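Local coordinates for probable glutamine-binding lipoprotein GlnH (GLNBP) (Mycobacterium tuberculosis, PDB 6H20) that probably serves as an extracytoplasmic amino-acid-binding lipoprotein that captures acidic amino acids and asparagine for transport and for signalling to protein kinase G, at residues 79-84 against 255-260. Sequence-based numbering, arbitrary orientation.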
ATOM      1  N   VAL A  79      -4.545  -3.733  -8.181  1.00 14.71           N
ATOM      2  CA  VAL A  79      -4.535  -4.186  -9.571  1.00 15.97           C
ATOM      3  C   VAL A  79      -5.537  -3.387 -10.395  1.00 18.82           C
ATOM      4  O   VAL A  79      -5.244  -2.953 -11.522  1.00 17.33           O
ATOM      5  CB  VAL A  79      -4.840  -5.694  -9.617  1.00 16.89           C
ATOM      6  CG1 VAL A  79      -4.948  -6.160 -11.056  1.00 20.90           C
ATOM      7  CG2 VAL A  79      -3.764  -6.454  -8.868  1.00 19.04           C
ATOM      8  N   ASP A  80      -6.728  -3.169  -9.839  1.00 14.94           N
ATOM      9  CA  ASP A  80      -7.775  -2.462 -10.567  1.00 15.10           C
ATOM     10  C   ASP A  80      -7.439  -0.987 -10.736  1.00 17.02           C
ATOM     11  O   ASP A  80      -7.711  -0.417 -11.799  1.00 17.21           O
ATOM     12  CB  ASP A  80      -9.126  -2.677  -9.882  1.00 16.39           C
ATOM     13  CG  ASP A  80      -9.682  -4.074 -10.118  1.00 17.91           C
ATOM     14  OD1 ASP A  80      -9.184  -4.792 -11.015  1.00 23.63           O
ATOM     15  OD2 ASP A  80     -10.624  -4.455  -9.391  1.00 20.38           O
ATOM     16  N   ILE A  81      -6.840  -0.363  -9.713  1.00 13.46           N
ATOM     17  CA  ILE A  81      -6.371   1.022  -9.848  1.00 13.91           C
ATOM     18  C   ILE A  81      -5.371   1.124 -10.992  1.00 13.42           C
ATOM     19  O   ILE A  81      -5.480   1.995 -11.869  1.00 15.35           O
ATOM     20  CB  ILE A  81      -5.768   1.530  -8.522  1.00 14.94           C
ATOM     21  CG1 ILE A  81      -6.849   1.700  -7.452  1.00 15.26           C
ATOM     22  CG2 ILE A  81      -5.018   2.841  -8.769  1.00 17.64           C
ATOM     23  CD1 ILE A  81      -7.831   2.852  -7.713  1.00 16.93           C
ATOM     24  N   ALA A  82      -4.398   0.203 -11.022  1.00 14.80           N
ATOM     25  CA  ALA A  82      -3.408   0.199 -12.098  1.00 14.90           C
ATOM     26  C   ALA A  82      -4.074   0.002 -13.447  1.00 15.15           C
ATOM     27  O   ALA A  82      -3.679   0.625 -14.440  1.00 16.90           O
ATOM     28  CB  ALA A  82      -2.352  -0.893 -11.860  1.00 16.25           C
ATOM     29  N   GLY A  83      -5.105  -0.845 -13.501  1.00 16.24           N
ATOM     30  CA  GLY A  83      -5.795  -1.076 -14.755  1.00 16.15           C
ATOM     31  C   GLY A  83      -6.504   0.156 -15.280  1.00 16.94           C
ATOM     32  O   GLY A  83      -6.672   0.301 -16.492  1.00 18.86           O
ATOM     33  N   GLU A  84      -6.942   1.047 -14.382  1.00 14.80           N
ATOM     34  CA  GLU A  84      -7.566   2.287 -14.837  1.00 16.41           C
ATOM     35  C   GLU A  84      -6.548   3.225 -15.479  1.00 17.98           C
ATOM     36  O   GLU A  84      -6.871   3.922 -16.453  1.00 18.54           O
ATOM     37  CB  GLU A  84      -8.305   2.964 -13.686  1.00 16.19           C
ATOM     38  CG  GLU A  84      -9.511   2.177 -13.186  1.00 16.01           C
ATOM     39  CD  GLU A  84     -10.519   1.878 -14.273  1.00 20.56           C
ATOM     40  OE1 GLU A  84     -10.757   2.770 -15.124  1.00 22.21           O
ATOM     41  OE2 GLU A  84     -11.066   0.752 -14.290  1.00 25.66           O
ATOM     42  N   GLU A 255      -8.496  11.720 -11.015  1.00 14.78           N
ATOM     43  CA  GLU A 255      -9.642  12.624 -11.142  1.00 15.16           C
ATOM     44  C   GLU A 255     -10.794  11.946 -11.867  1.00 14.29           C
ATOM     45  O   GLU A 255     -11.958  12.051 -11.447  1.00 17.33           O
ATOM     46  CB  GLU A 255      -9.253  13.899 -11.897  1.00 16.26           C
ATOM     47  CG  GLU A 255      -8.368  14.873 -11.119  1.00 19.87           C
ATOM     48  CD  GLU A 255      -9.145  15.715 -10.120  1.00 23.36           C
ATOM     49  OE1 GLU A 255     -10.402  15.690 -10.135  1.00 23.26           O
ATOM     50  OE2 GLU A 255      -8.491  16.420  -9.325  1.00 21.47           O
ATOM     51  N   ARG A 256     -10.497  11.232 -12.956  1.00 15.26           N
ATOM     52  CA  ARG A 256     -11.563  10.532 -13.665  1.00 15.23           C
ATOM     53  C   ARG A 256     -12.288   9.548 -12.757  1.00 16.95           C
ATOM     54  O   ARG A 256     -13.519   9.581 -12.660  1.00 17.47           O
ATOM     55  CB  ARG A 256     -11.037   9.812 -14.902  1.00 15.11           C
ATOM     56  CG  ARG A 256     -12.181   9.142 -15.642  1.00 15.27           C
ATOM     57  CD  ARG A 256     -11.721   8.430 -16.886  1.00 16.36           C
ATOM     58  NE  ARG A 256     -10.714   7.384 -16.678  1.00 17.01           N
ATOM     59  CZ  ARG A 256     -10.976   6.155 -16.230  1.00 18.52           C
ATOM     60  NH1 ARG A 256     -12.213   5.811 -15.881  1.00 19.81           N
ATOM     61  NH2 ARG A 256      -9.993   5.265 -16.126  1.00 19.83           N
ATOM     62  N   ILE A 257     -11.548   8.664 -12.083  1.00 15.31           N
ATOM     63  CA  ILE A 257     -12.228   7.598 -11.343  1.00 14.58           C
ATOM     64  C   ILE A 257     -12.912   8.115 -10.081  1.00 16.09           C
ATOM     65  O   ILE A 257     -13.910   7.536  -9.633  1.00 19.00           O
ATOM     66  CB  ILE A 257     -11.318   6.382 -11.081  1.00 15.47           C
ATOM     67  CG1 ILE A 257     -10.192   6.724 -10.103  1.00 15.91           C
ATOM     68  CG2 ILE A 257     -10.796   5.818 -12.391  1.00 18.26           C
ATOM     69  CD1 ILE A 257      -9.418   5.465  -9.607  1.00 18.73           C
ATOM     70  N   ARG A 258     -12.402   9.194  -9.474  1.00 16.95           N
ATOM     71  CA  ARG A 258     -13.115   9.753  -8.324  1.00 17.05           C
ATOM     72  C   ARG A 258     -14.471  10.314  -8.719  1.00 20.37           C
ATOM     73  O   ARG A 258     -15.390  10.346  -7.894  1.00 22.81           O
ATOM     74  CB  ARG A 258     -12.307  10.858  -7.650  1.00 19.38           C
ATOM     75  CG  ARG A 258     -11.045  10.378  -6.960  1.00 22.03           C
ATOM     76  CD  ARG A 258     -10.502  11.485  -6.079  1.00 22.27           C
ATOM     77  NE  ARG A 258      -9.118  11.265  -5.676  1.00 20.48           N
ATOM     78  CZ  ARG A 258      -8.053  11.690  -6.357  1.00 19.78           C
ATOM     79  NH1 ARG A 258      -8.194  12.357  -7.505  1.00 21.97           N
ATOM     80  NH2 ARG A 258      -6.836  11.446  -5.892  1.00 18.35           N
ATOM     81  N   ASN A 259     -14.618  10.752  -9.970  1.00 19.20           N
ATOM     82  CA  ASN A 259     -15.802  11.485 -10.392  1.00 19.90           C
ATOM     83  C   ASN A 259     -16.735  10.696 -11.299  1.00 22.24           C
ATOM     84  O   ASN A 259     -17.895  11.095 -11.462  1.00 25.55           O
ATOM     85  CB  ASN A 259     -15.368  12.774 -11.099  1.00 19.49           C
ATOM     86  CG  ASN A 259     -14.915  13.808 -10.127  1.00 19.51           C
ATOM     87  OD1 ASN A 259     -15.745  14.452  -9.473  1.00 26.38           O
ATOM     88  ND2 ASN A 259     -13.611  13.962  -9.980  1.00 18.14           N
ATOM     89  N   ASP A 260     -16.276   9.602 -11.901  1.00 19.57           N
ATOM     90  CA  ASP A 260     -17.107   8.868 -12.844  1.00 17.61           C
ATOM     91  C   ASP A 260     -17.724   7.615 -12.243  1.00 19.83           C
ATOM     92  O   ASP A 260     -18.303   6.812 -12.977  1.00 25.30           O
ATOM     93  CB  ASP A 260     -16.363   8.582 -14.157  1.00 18.79           C
ATOM     94  CG  ASP A 260     -15.357   7.436 -14.065  1.00 20.41           C
ATOM     95  OD1 ASP A 260     -15.178   6.811 -12.983  1.00 19.03           O
ATOM     96  OD2 ASP A 260     -14.727   7.135 -15.111  1.00 19.97           O
TER
HETATM   97  O   HOH W   1     -13.510   3.042 -15.439  1.00 39.09           O
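Glu-84 and Arg-256 meet at about a right angle, joined by a salt bridge in which NH2 of Arg-256 donates to OE1 of Glu-84 over 2.8 Å. The bond is nearly straight (172° at the hydrogen), and the acceptor lies in the guanidinium plane, although the carboxylate plane is turned 59° from it; OE1 meets this donor with its anti lone pair, and the pairing is single-pronged rather than bidentate. A water links the same two side chains, donating to Glu-84 OE1 at 2.8 Å and accepting from Arg-256 NH1 at 3.1 Å. NH1 of Arg-256 also forms a salt bridge with Asp-260 OD2 (2.9 Å) on the syn side of that carboxylate, while NE is paired with Asp-88, so bonds at three nitrogens fix the guanidinium's rotation, probably sharing its positive charge among three carboxylates. OE2 of Glu-84 has a second cation, Arg-87.

Alongside the salt bridges the contact turns apolar. CG2 of Ile-257 lies 3.5 Å from the guanidinium plane, offset toward its edge, and also packs against Glu-84 CG at 3.9 Å. The other branch, with CG1 between backbone N and carbonyl carbon (chi1 68°), carries CD1 to 3.6 Å from CD1 of Ile-81, the two isoleucines crossing at about a right angle.

This is helix-helix packing within the family 3 solute-binding fold, made mainly by side chains, with Ile-81's about 14 Å from the bound asparagine. Helix 262-270 fills in beside helices 77-90 and 244-259, Leu-266 touching Ile-81 and Thr-262 touching both Glu-84 and Ile-257, while Ala-82 and Val-79 back onto strand 53-57.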